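Local coordinates for protein glycerol trinitrate reductase (Agrobacterium tumefaciens, PDB 5EPD) that probably reduces glycerol trinitrate as a bacterial old yellow enzyme, a family of FMN-dependent oxidoreductases, and is captured here without its flavin, at residues W122-I127 against N199-Q205. Sequence-based numbering, arbitrary orientation.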
ATOM      1  N   TRP A 122      -5.717  -4.105  -1.892  1.00 29.43           N
ATOM      2  CA  TRP A 122      -6.301  -2.952  -2.534  1.00 28.99           C
ATOM      3  C   TRP A 122      -7.776  -3.114  -2.909  1.00 28.56           C
ATOM      4  O   TRP A 122      -8.195  -4.163  -3.413  1.00 28.38           O
ATOM      5  CB  TRP A 122      -5.526  -2.750  -3.826  1.00 29.98           C
ATOM      6  CG  TRP A 122      -5.355  -1.367  -4.300  1.00 29.96           C
ATOM      7  CD1 TRP A 122      -5.680  -0.185  -3.651  1.00 30.68           C
ATOM      8  CD2 TRP A 122      -4.744  -0.996  -5.535  1.00 28.31           C
ATOM      9  NE1 TRP A 122      -5.294   0.894  -4.427  1.00 29.89           N
ATOM     10  CE2 TRP A 122      -4.709   0.420  -5.580  1.00 29.44           C
ATOM     11  CE3 TRP A 122      -4.178  -1.724  -6.582  1.00 27.16           C
ATOM     12  CZ2 TRP A 122      -4.153   1.113  -6.656  1.00 29.83           C
ATOM     13  CZ3 TRP A 122      -3.629  -1.042  -7.646  1.00 28.06           C
ATOM     14  CH2 TRP A 122      -3.616   0.362  -7.680  1.00 28.78           C
ATOM     15  N   HIS A 123      -8.545  -2.052  -2.682  1.00 28.01           N
ATOM     16  CA  HIS A 123      -9.812  -1.808  -3.384  1.00 26.39           C
ATOM     17  C   HIS A 123      -9.850  -0.309  -3.694  1.00 27.02           C
ATOM     18  O   HIS A 123     -10.000   0.531  -2.779  1.00 26.53           O
ATOM     19  CB  HIS A 123     -11.028  -2.203  -2.526  1.00 26.23           C
ATOM     20  CG  HIS A 123     -12.283  -2.424  -3.310  1.00 26.35           C
ATOM     21  ND1 HIS A 123     -12.699  -1.580  -4.319  1.00 26.59           N
ATOM     22  CD2 HIS A 123     -13.227  -3.393  -3.225  1.00 27.27           C
ATOM     23  CE1 HIS A 123     -13.836  -2.018  -4.829  1.00 26.25           C
ATOM     24  NE2 HIS A 123     -14.185  -3.112  -4.174  1.00 27.27           N
ATOM     25  N   VAL A 124      -9.744   0.028  -4.976  1.00 25.15           N
ATOM     26  CA  VAL A 124      -9.710   1.444  -5.392  1.00 25.39           C
ATOM     27  C   VAL A 124     -10.991   2.269  -5.213  1.00 26.07           C
ATOM     28  O   VAL A 124     -10.970   3.507  -5.296  1.00 26.83           O
ATOM     29  CB  VAL A 124      -9.267   1.595  -6.865  1.00 23.59           C
ATOM     30  CG1 VAL A 124      -7.876   0.979  -7.044  1.00 24.10           C
ATOM     31  CG2 VAL A 124     -10.309   1.031  -7.832  1.00 22.16           C
ATOM     32  N   GLY A 125     -12.112   1.602  -5.001  1.00 27.87           N
ATOM     33  CA  GLY A 125     -13.390   2.304  -4.927  1.00 28.85           C
ATOM     34  C   GLY A 125     -13.619   3.126  -6.188  1.00 28.65           C
ATOM     35  O   GLY A 125     -13.496   2.608  -7.307  1.00 26.55           O
ATOM     36  N   ARG A 126     -13.940   4.408  -6.016  1.00 27.76           N
ATOM     37  CA  ARG A 126     -14.329   5.251  -7.165  1.00 27.73           C
ATOM     38  C   ARG A 126     -13.182   5.649  -8.102  1.00 26.58           C
ATOM     39  O   ARG A 126     -13.441   6.217  -9.193  1.00 25.10           O
ATOM     40  CB  ARG A 126     -15.025   6.516  -6.684  1.00 27.77           C
ATOM     41  CG  ARG A 126     -14.101   7.501  -6.001  1.00 27.15           C
ATOM     42  CD  ARG A 126     -14.886   8.541  -5.241  1.00 26.18           C
ATOM     43  NE  ARG A 126     -13.975   9.501  -4.638  1.00 26.29           N
ATOM     44  CZ  ARG A 126     -14.289  10.747  -4.279  1.00 26.49           C
ATOM     45  NH1 ARG A 126     -15.516  11.252  -4.438  1.00 25.94           N
ATOM     46  NH2 ARG A 126     -13.350  11.493  -3.725  1.00 26.83           N
ATOM     47  N   ILE A 127     -11.937   5.357  -7.688  1.00 25.48           N
ATOM     48  CA  ILE A 127     -10.758   5.644  -8.523  1.00 24.36           C
ATOM     49  C   ILE A 127     -10.529   4.462  -9.469  1.00 23.94           C
ATOM     50  O   ILE A 127      -9.584   3.666  -9.306  1.00 21.27           O
ATOM     51  CB  ILE A 127      -9.521   5.974  -7.667  1.00 25.23           C
ATOM     52  CG1 ILE A 127      -9.840   7.159  -6.749  1.00 26.06           C
ATOM     53  CG2 ILE A 127      -8.335   6.369  -8.544  1.00 24.93           C
ATOM     54  CD1 ILE A 127      -8.691   7.540  -5.838  1.00 27.78           C
ATOM     55  N   ASN A 199      -4.781   7.268   0.521  1.00 24.42           N
ATOM     56  CA  ASN A 199      -4.535   7.751  -0.844  1.00 23.24           C
ATOM     57  C   ASN A 199      -5.788   7.772  -1.710  1.00 24.47           C
ATOM     58  O   ASN A 199      -5.727   7.571  -2.942  1.00 23.69           O
ATOM     59  CB  ASN A 199      -3.392   6.952  -1.505  1.00 22.32           C
ATOM     60  CG  ASN A 199      -2.081   7.003  -0.694  1.00 22.58           C
ATOM     61  OD1 ASN A 199      -1.932   7.781   0.263  1.00 22.20           O
ATOM     62  ND2 ASN A 199      -1.119   6.172  -1.085  1.00 22.34           N
ATOM     63  N   GLY A 200      -6.926   8.000  -1.048  1.00 25.20           N
ATOM     64  CA  GLY A 200      -8.213   8.240  -1.730  1.00 25.91           C
ATOM     65  C   GLY A 200      -8.998   7.026  -2.209  1.00 26.10           C
ATOM     66  O   GLY A 200     -10.004   7.184  -2.888  1.00 26.81           O
ATOM     67  N   TYR A 201      -8.547   5.820  -1.865  1.00 26.61           N
ATOM     68  CA  TYR A 201      -9.185   4.590  -2.340  1.00 25.49           C
ATOM     69  C   TYR A 201     -10.317   4.197  -1.385  1.00 28.51           C
ATOM     70  O   TYR A 201     -10.641   4.984  -0.495  1.00 28.77           O
ATOM     71  CB  TYR A 201      -8.125   3.513  -2.503  1.00 25.39           C
ATOM     72  CG  TYR A 201      -7.078   3.940  -3.523  1.00 25.63           C
ATOM     73  CD1 TYR A 201      -7.422   4.141  -4.863  1.00 23.64           C
ATOM     74  CD2 TYR A 201      -5.761   4.187  -3.143  1.00 25.95           C
ATOM     75  CE1 TYR A 201      -6.488   4.543  -5.797  1.00 24.13           C
ATOM     76  CE2 TYR A 201      -4.817   4.588  -4.081  1.00 25.42           C
ATOM     77  CZ  TYR A 201      -5.191   4.755  -5.408  1.00 24.04           C
ATOM     78  OH  TYR A 201      -4.263   5.158  -6.322  1.00 21.41           O
ATOM     79  N   LEU A 202     -10.925   3.016  -1.581  1.00 29.16           N
ATOM     80  CA  LEU A 202     -12.264   2.715  -1.044  1.00 29.42           C
ATOM     81  C   LEU A 202     -12.404   3.056   0.432  1.00 29.66           C
ATOM     82  O   LEU A 202     -13.356   3.765   0.855  1.00 28.67           O
ATOM     83  CB  LEU A 202     -12.635   1.240  -1.243  1.00 29.83           C
ATOM     84  CG  LEU A 202     -14.053   0.842  -0.802  1.00 30.97           C
ATOM     85  CD1 LEU A 202     -15.135   1.594  -1.572  1.00 33.01           C
ATOM     86  CD2 LEU A 202     -14.286  -0.651  -0.955  1.00 31.67           C
ATOM     87  N   LEU A 203     -11.464   2.559   1.217  1.00 27.44           N
ATOM     88  CA  LEU A 203     -11.649   2.605   2.656  1.00 28.69           C
ATOM     89  C   LEU A 203     -11.520   4.038   3.168  1.00 27.92           C
ATOM     90  O   LEU A 203     -12.177   4.386   4.149  1.00 27.29           O
ATOM     91  CB  LEU A 203     -10.676   1.655   3.372  1.00 30.04           C
ATOM     92  CG  LEU A 203     -10.623   0.207   2.852  1.00 30.39           C
ATOM     93  CD1 LEU A 203      -9.620  -0.658   3.625  1.00 30.05           C
ATOM     94  CD2 LEU A 203     -12.022  -0.408   2.864  1.00 31.30           C
ATOM     95  N   GLU A 204     -10.670   4.853   2.519  1.00 26.10           N
ATOM     96  CA  GLU A 204     -10.517   6.265   2.870  1.00 25.56           C
ATOM     97  C   GLU A 204     -11.732   7.067   2.360  1.00 26.46           C
ATOM     98  O   GLU A 204     -12.145   8.076   2.983  1.00 24.66           O
ATOM     99  CB  GLU A 204      -9.212   6.872   2.313  1.00 26.98           C
ATOM    100  CG  GLU A 204      -9.025   8.348   2.725  1.00 28.99           C
ATOM    101  CD  GLU A 204      -7.785   9.038   2.148  1.00 29.81           C
ATOM    102  OE1 GLU A 204      -7.770   9.378   0.937  1.00 30.22           O
ATOM    103  OE2 GLU A 204      -6.843   9.297   2.927  1.00 29.33           O
ATOM    104  N   GLN A 205     -12.316   6.632   1.244  1.00 26.41           N
ATOM    105  CA  GLN A 205     -13.498   7.301   0.727  1.00 28.67           C
ATOM    106  C   GLN A 205     -14.580   7.258   1.799  1.00 29.93           C
ATOM    107  O   GLN A 205     -15.331   8.202   1.947  1.00 30.94           O
ATOM    108  CB  GLN A 205     -14.017   6.632  -0.543  1.00 28.90           C
ATOM    109  CG  GLN A 205     -13.267   6.993  -1.804  1.00 29.82           C
ATOM    110  CD  GLN A 205     -13.337   5.878  -2.828  1.00 29.94           C
ATOM    111  OE1 GLN A 205     -14.413   5.315  -3.090  1.00 30.02           O
ATOM    112  NE2 GLN A 205     -12.193   5.549  -3.415  1.00 30.44           N
TER
HETATM  113  O   HOH W   1     -11.112   9.363  -4.079  1.00 25.84           O
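The ring of Y201 has W122 NE1 over the centre of one face, 3.5 Å above its plane, and N199 O near the rim of the other, with V124 O at its edge. The contact lies in a TIM barrel, between the loop after strand 117-122 and the loop and helix start after the neighbouring strand 193-196. W122 and Y201 form a T-shaped pair: the planes meet at 83°, the indole giving its edge. On one face of the indole lies V124 CG1. H123 is met face-on by L202 CD2 in a CH-pi contact, 16° off the ring normal; chi1 of -176° sets L202 CG anti to the backbone N, and chi2 then carries CD2 over the imidazole.

Y201 is the N-cap of the helix, and L202 N donates to H123 O at 2.9 Å. Beyond the two segments, Y201 OH is hydrogen-bonded to Y88 OH and H123 NE2 to Q84 OE1.

The Q205 amide reads the type II' turn V124-I127: OE1 accepts R126 N at 3.1 Å. Q205 NE2 donates to V124 O at 3.0 Å from above that carbonyl's plane, and to G200 O at 2.8 Å; both acceptors lie nearly in the amide plane, which fixes its rotation. V124 O also takes I127 N, from the opposite face. R126 NH1 is hydrogen-bonded to I145 O, and water 1 accepts from R126 NE and donates to G200 O, which I127 CD1 approaches to 3.2 Å.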